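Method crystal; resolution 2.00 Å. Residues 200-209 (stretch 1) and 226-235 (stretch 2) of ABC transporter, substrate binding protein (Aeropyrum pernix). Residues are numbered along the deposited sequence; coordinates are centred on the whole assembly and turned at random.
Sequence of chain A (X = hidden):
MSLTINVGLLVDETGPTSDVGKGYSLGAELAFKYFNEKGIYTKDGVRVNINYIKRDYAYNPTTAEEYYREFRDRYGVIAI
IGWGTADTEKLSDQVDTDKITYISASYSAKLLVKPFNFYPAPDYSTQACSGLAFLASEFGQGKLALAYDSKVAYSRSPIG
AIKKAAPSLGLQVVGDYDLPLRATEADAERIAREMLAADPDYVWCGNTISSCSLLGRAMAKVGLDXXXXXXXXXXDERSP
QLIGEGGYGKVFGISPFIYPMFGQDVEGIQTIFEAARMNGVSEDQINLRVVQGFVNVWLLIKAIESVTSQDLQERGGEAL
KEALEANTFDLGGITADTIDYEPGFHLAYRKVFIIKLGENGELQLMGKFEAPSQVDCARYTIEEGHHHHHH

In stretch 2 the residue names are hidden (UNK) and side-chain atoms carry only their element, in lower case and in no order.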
# COMPACT_ATOMS: atom_id res chain seq x y z
N PRO A 200 9.48 -20.93 -15.08
CA PRO A 200 8.54 -19.86 -15.44
C PRO A 200 9.25 -18.70 -16.14
O PRO A 200 10.46 -18.52 -15.97
CB PRO A 200 7.99 -19.40 -14.08
CG PRO A 200 9.08 -19.70 -13.11
CD PRO A 200 9.74 -20.96 -13.62
N ASP A 201 8.50 -17.95 -16.95
CA ASP A 201 9.03 -16.74 -17.57
C ASP A 201 8.92 -15.59 -16.58
O ASP A 201 9.75 -14.68 -16.58
CB ASP A 201 8.23 -16.41 -18.84
CG ASP A 201 8.23 -17.54 -19.84
OD1 ASP A 201 9.30 -17.82 -20.41
OD2 ASP A 201 7.16 -18.16 -20.04
N TYR A 202 7.87 -15.63 -15.76
CA TYR A 202 7.54 -14.56 -14.83
C TYR A 202 7.25 -15.10 -13.43
O TYR A 202 6.61 -16.16 -13.28
CB TYR A 202 6.34 -13.75 -15.33
CG TYR A 202 6.37 -13.39 -16.80
CD1 TYR A 202 7.34 -12.52 -17.31
CD2 TYR A 202 5.41 -13.88 -17.68
CE1 TYR A 202 7.35 -12.18 -18.68
CE2 TYR A 202 5.41 -13.55 -19.03
CZ TYR A 202 6.38 -12.70 -19.53
OH TYR A 202 6.36 -12.38 -20.87
N VAL A 203 7.73 -14.38 -12.42
CA VAL A 203 7.45 -14.72 -11.01
C VAL A 203 6.76 -13.54 -10.34
O VAL A 203 7.25 -12.41 -10.40
CB VAL A 203 8.74 -15.09 -10.24
CG1 VAL A 203 8.45 -15.27 -8.74
CG2 VAL A 203 9.37 -16.36 -10.80
N TRP A 204 5.61 -13.81 -9.70
CA TRP A 204 4.97 -12.85 -8.80
C TRP A 204 5.38 -13.11 -7.35
O TRP A 204 5.44 -14.26 -6.92
CB TRP A 204 3.44 -12.93 -8.95
CG TRP A 204 2.67 -12.24 -7.85
CD1 TRP A 204 2.08 -12.83 -6.76
CD2 TRP A 204 2.41 -10.84 -7.74
NE1 TRP A 204 1.47 -11.87 -5.98
CE2 TRP A 204 1.65 -10.64 -6.56
CE3 TRP A 204 2.75 -9.72 -8.52
CZ2 TRP A 204 1.22 -9.37 -6.15
CZ3 TRP A 204 2.32 -8.47 -8.11
CH2 TRP A 204 1.57 -8.30 -6.93
N CYS A 205 5.68 -12.05 -6.59
CA CYS A 205 5.88 -12.20 -5.15
C CYS A 205 4.95 -11.29 -4.35
O CYS A 205 4.92 -10.08 -4.58
CB CYS A 205 7.34 -11.99 -4.76
SG CYS A 205 7.67 -12.41 -3.03
N GLY A 206 4.23 -11.87 -3.40
CA GLY A 206 3.22 -11.14 -2.63
C GLY A 206 3.63 -10.68 -1.24
O GLY A 206 2.78 -10.18 -0.50
N ASN A 207 4.91 -10.79 -0.90
CA ASN A 207 5.42 -10.44 0.43
C ASN A 207 6.10 -9.06 0.45
O ASN A 207 6.18 -8.38 -0.58
CB ASN A 207 6.42 -11.50 0.93
CG ASN A 207 5.79 -12.88 1.09
OD1 ASN A 207 4.58 -13.06 0.97
ND2 ASN A 207 6.64 -13.87 1.38
N THR A 208 6.61 -8.66 1.62
CA THR A 208 7.32 -7.39 1.77
C THR A 208 8.74 -7.48 1.21
O THR A 208 9.22 -8.58 0.89
CB THR A 208 7.37 -6.90 3.24
OG1 THR A 208 8.22 -7.76 4.01
CG2 THR A 208 5.97 -6.88 3.86
N ILE A 209 9.41 -6.33 1.12
CA ILE A 209 10.72 -6.21 0.46
C ILE A 209 11.79 -7.19 0.94
O ILE A 209 12.66 -7.58 0.15
CB ILE A 209 11.25 -4.73 0.50
CG1 ILE A 209 12.47 -4.55 -0.41
CG2 ILE A 209 11.51 -4.27 1.95
CD1 ILE A 209 12.86 -3.10 -0.67
N UNK A 226 14.09 -15.73 -14.81
CA UNK A 226 12.77 -15.20 -15.02
C UNK A 226 12.73 -13.76 -14.53
O UNK A 226 13.57 -13.34 -13.73
c UNK A 226 11.75 -16.04 -14.26
N UNK A 227 11.75 -13.00 -15.02
CA UNK A 227 11.46 -11.68 -14.48
C UNK A 227 10.71 -11.82 -13.15
O UNK A 227 9.84 -12.67 -13.02
c UNK A 227 10.82 -10.72 -17.95
c UNK A 227 12.49 -9.67 -16.61
c UNK A 227 13.15 -9.24 -17.75
c UNK A 227 10.60 -10.87 -15.45
c UNK A 227 12.65 -9.55 -19.00
c UNK A 227 11.48 -10.29 -19.10
c UNK A 227 11.32 -10.42 -16.69
N UNK A 228 11.06 -10.98 -12.18
CA UNK A 228 10.32 -10.89 -10.92
C UNK A 228 9.46 -9.62 -10.89
O UNK A 228 9.95 -8.52 -11.15
c UNK A 228 9.66 -11.70 -7.89
c UNK A 228 11.27 -10.92 -9.72
c UNK A 228 11.88 -10.75 -7.31
c UNK A 228 10.74 -10.70 -8.30
N UNK A 229 8.17 -9.80 -10.59
CA UNK A 229 7.29 -8.66 -10.33
C UNK A 229 6.82 -8.72 -8.89
O UNK A 229 6.34 -9.76 -8.43
c UNK A 229 6.08 -8.68 -11.28
c UNK A 229 3.69 -8.02 -11.76
c UNK A 229 5.00 -7.61 -11.08
c UNK A 229 5.43 -6.21 -11.56
N UNK A 230 6.94 -7.61 -8.17
CA UNK A 230 6.49 -7.58 -6.78
C UNK A 230 5.33 -6.63 -6.58
O UNK A 230 5.20 -5.62 -7.29
o UNK A 230 7.77 -5.76 -5.75
c UNK A 230 8.92 -7.88 -6.07
c UNK A 230 7.60 -7.18 -5.76
N UNK A 231 4.51 -6.94 -5.59
CA UNK A 231 3.55 -6.00 -5.07
C UNK A 231 4.25 -4.75 -4.53
O UNK A 231 5.47 -4.76 -4.36
c UNK A 231 2.70 -6.65 -3.99
c UNK A 231 3.46 -6.86 -2.70
n UNK A 231 4.35 -7.86 -2.66
o UNK A 231 3.23 -6.14 -1.74
N UNK A 232 3.47 -3.70 -4.28
CA UNK A 232 3.99 -2.39 -3.84
C UNK A 232 4.93 -2.44 -2.61
O UNK A 232 5.92 -1.69 -2.56
c UNK A 232 3.40 0.04 -3.26
c UNK A 232 1.79 -1.83 -2.63
c UNK A 232 2.84 -1.34 -3.65
N UNK A 233 4.63 -3.31 -1.65
CA UNK A 233 5.43 -3.41 -0.42
C UNK A 233 6.70 -4.27 -0.58
O UNK A 233 7.46 -4.43 0.37
c UNK A 233 3.98 0.28 2.77
c UNK A 233 4.36 -0.93 2.20
n UNK A 233 1.25 -2.36 1.23
c UNK A 233 2.63 0.66 2.83
c UNK A 233 4.58 -3.92 0.76
c UNK A 233 1.64 -0.14 2.34
c UNK A 233 2.02 -1.37 1.78
c UNK A 233 2.07 -3.38 0.80
c UNK A 233 3.36 -1.78 1.69
c UNK A 233 3.38 -3.07 1.07
N UNK A 234 6.93 -4.79 -1.79
CA UNK A 234 8.03 -5.73 -2.03
C UNK A 234 9.23 -5.15 -2.76
O UNK A 234 10.22 -5.85 -3.00
N UNK A 235 9.14 -3.87 -3.10
CA UNK A 235 10.09 -3.20 -3.99
C UNK A 235 10.11 -1.71 -3.67
O UNK A 235 9.05 -1.09 -3.55
c UNK A 235 11.58 -3.95 -6.98
c UNK A 235 12.52 -3.60 -7.95
c UNK A 235 12.58 -2.30 -8.42
c UNK A 235 9.66 -3.41 -5.44
c UNK A 235 11.70 -1.33 -7.92
c UNK A 235 10.70 -3.01 -6.47
c UNK A 235 10.76 -1.70 -6.96

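Position 226 carries one side-chain carbon and nothing beyond it. That CB points toward stretch 1 and lies 3.3 Å from Pro200 O and 3.4 Å from Asp201 O, so the side chain ends against backbone carbonyls. A lone carbon means alanine: Ala226.

Position 227 has one carbon followed by a six-membered ring of carbon with no substituent. One ring carbon meets Tyr202 CE1 at 3.8 Å, each ring presenting its edge to the other. An unsubstituted ring identifies Phe227, and the ring carbon is CD2. The backbone opens the ladder here: Phe227 N donates to Asp201 O (3.0 Å), and Phe227 O accepts from Val203 N (2.8 Å).

At position 228 there are four carbons, forked at the second. The side chain lies on the sheet face shared with Val203 and Cys205, where one terminal carbon is 3.9 Å from both Val203 CG1 and Cys205 CB. A fork at the first carbon would indicate isoleucine; this pattern gives Leu228, with CD1 at the contact.

Position 229 repeats the four-carbon fork at the second atom, but on the opposite face, where a terminal carbon packs 3.8 Å from Trp204 CE3. This is Leu229, and the carbon is CD2. Leu229 N donates to Val203 O (2.8 Å, nearly linear at 177°), and Leu229 O accepts from Cys205 N (3.0 Å).

Position 230 shows a first carbon bearing one oxygen and one carbon. It pairs with Cys205, their CA atoms 4.9 Å apart. The branching is that of threonine, Thr230, whose hydroxyl is used locally: Thr230 OG1 donates to the backbone O of position 231 at 2.9 Å.

Position 231 has two carbons, the second carrying one oxygen and one nitrogen. The nitrogen lies 3.0 Å from Cys205 O and 2.8 Å from Asn207 O, both carbonyl acceptors, as a donor NH2 should; CB is 3.6 Å from Trp204 CH2. This terminal amide, one carbon shorter than glutamine's, is Asn231. Asn231 N adds a weak bond to Cys205 O at 3.3 Å.

Position 232 has a first carbon carrying two more carbons, with no heteroatom. It points away and makes no contact with stretch 1: Val232.

Position 233 bears one carbon and fused five- and six-membered rings holding eight carbons and one nitrogen. This indole leads away, whereas the backbone O accepts a weak bond from Ile209 N (2.8 Å, 119°). It is Trp233.

Position 234 has no side-chain atoms. An ideal CB would sit 3.0 Å from Asn207 O, a clash; without one, CA approaches Ile209 N to 3.5 Å. This is Gly234.

Position 235 has one carbon and an unsubstituted six-carbon ring; its CB points away from stretch 1. It is Phe235.

The contact joins two parallel strands, 202-205 and 227-230, whose axes come within 4.7 Å at 25°. Alternating backbone bonds fix the register, and apolar pairs pack on both faces. Beyond the strands, ND2 of Asn231 bonds both Cys205 O and Asn207 O, past Gly206, and farther along Ile209 N bonds weakly to Trp233 O beside Gly234. Together the stretches bury 759 Å².

Stretch 2, residues 226-235: AFLLTNVWGF
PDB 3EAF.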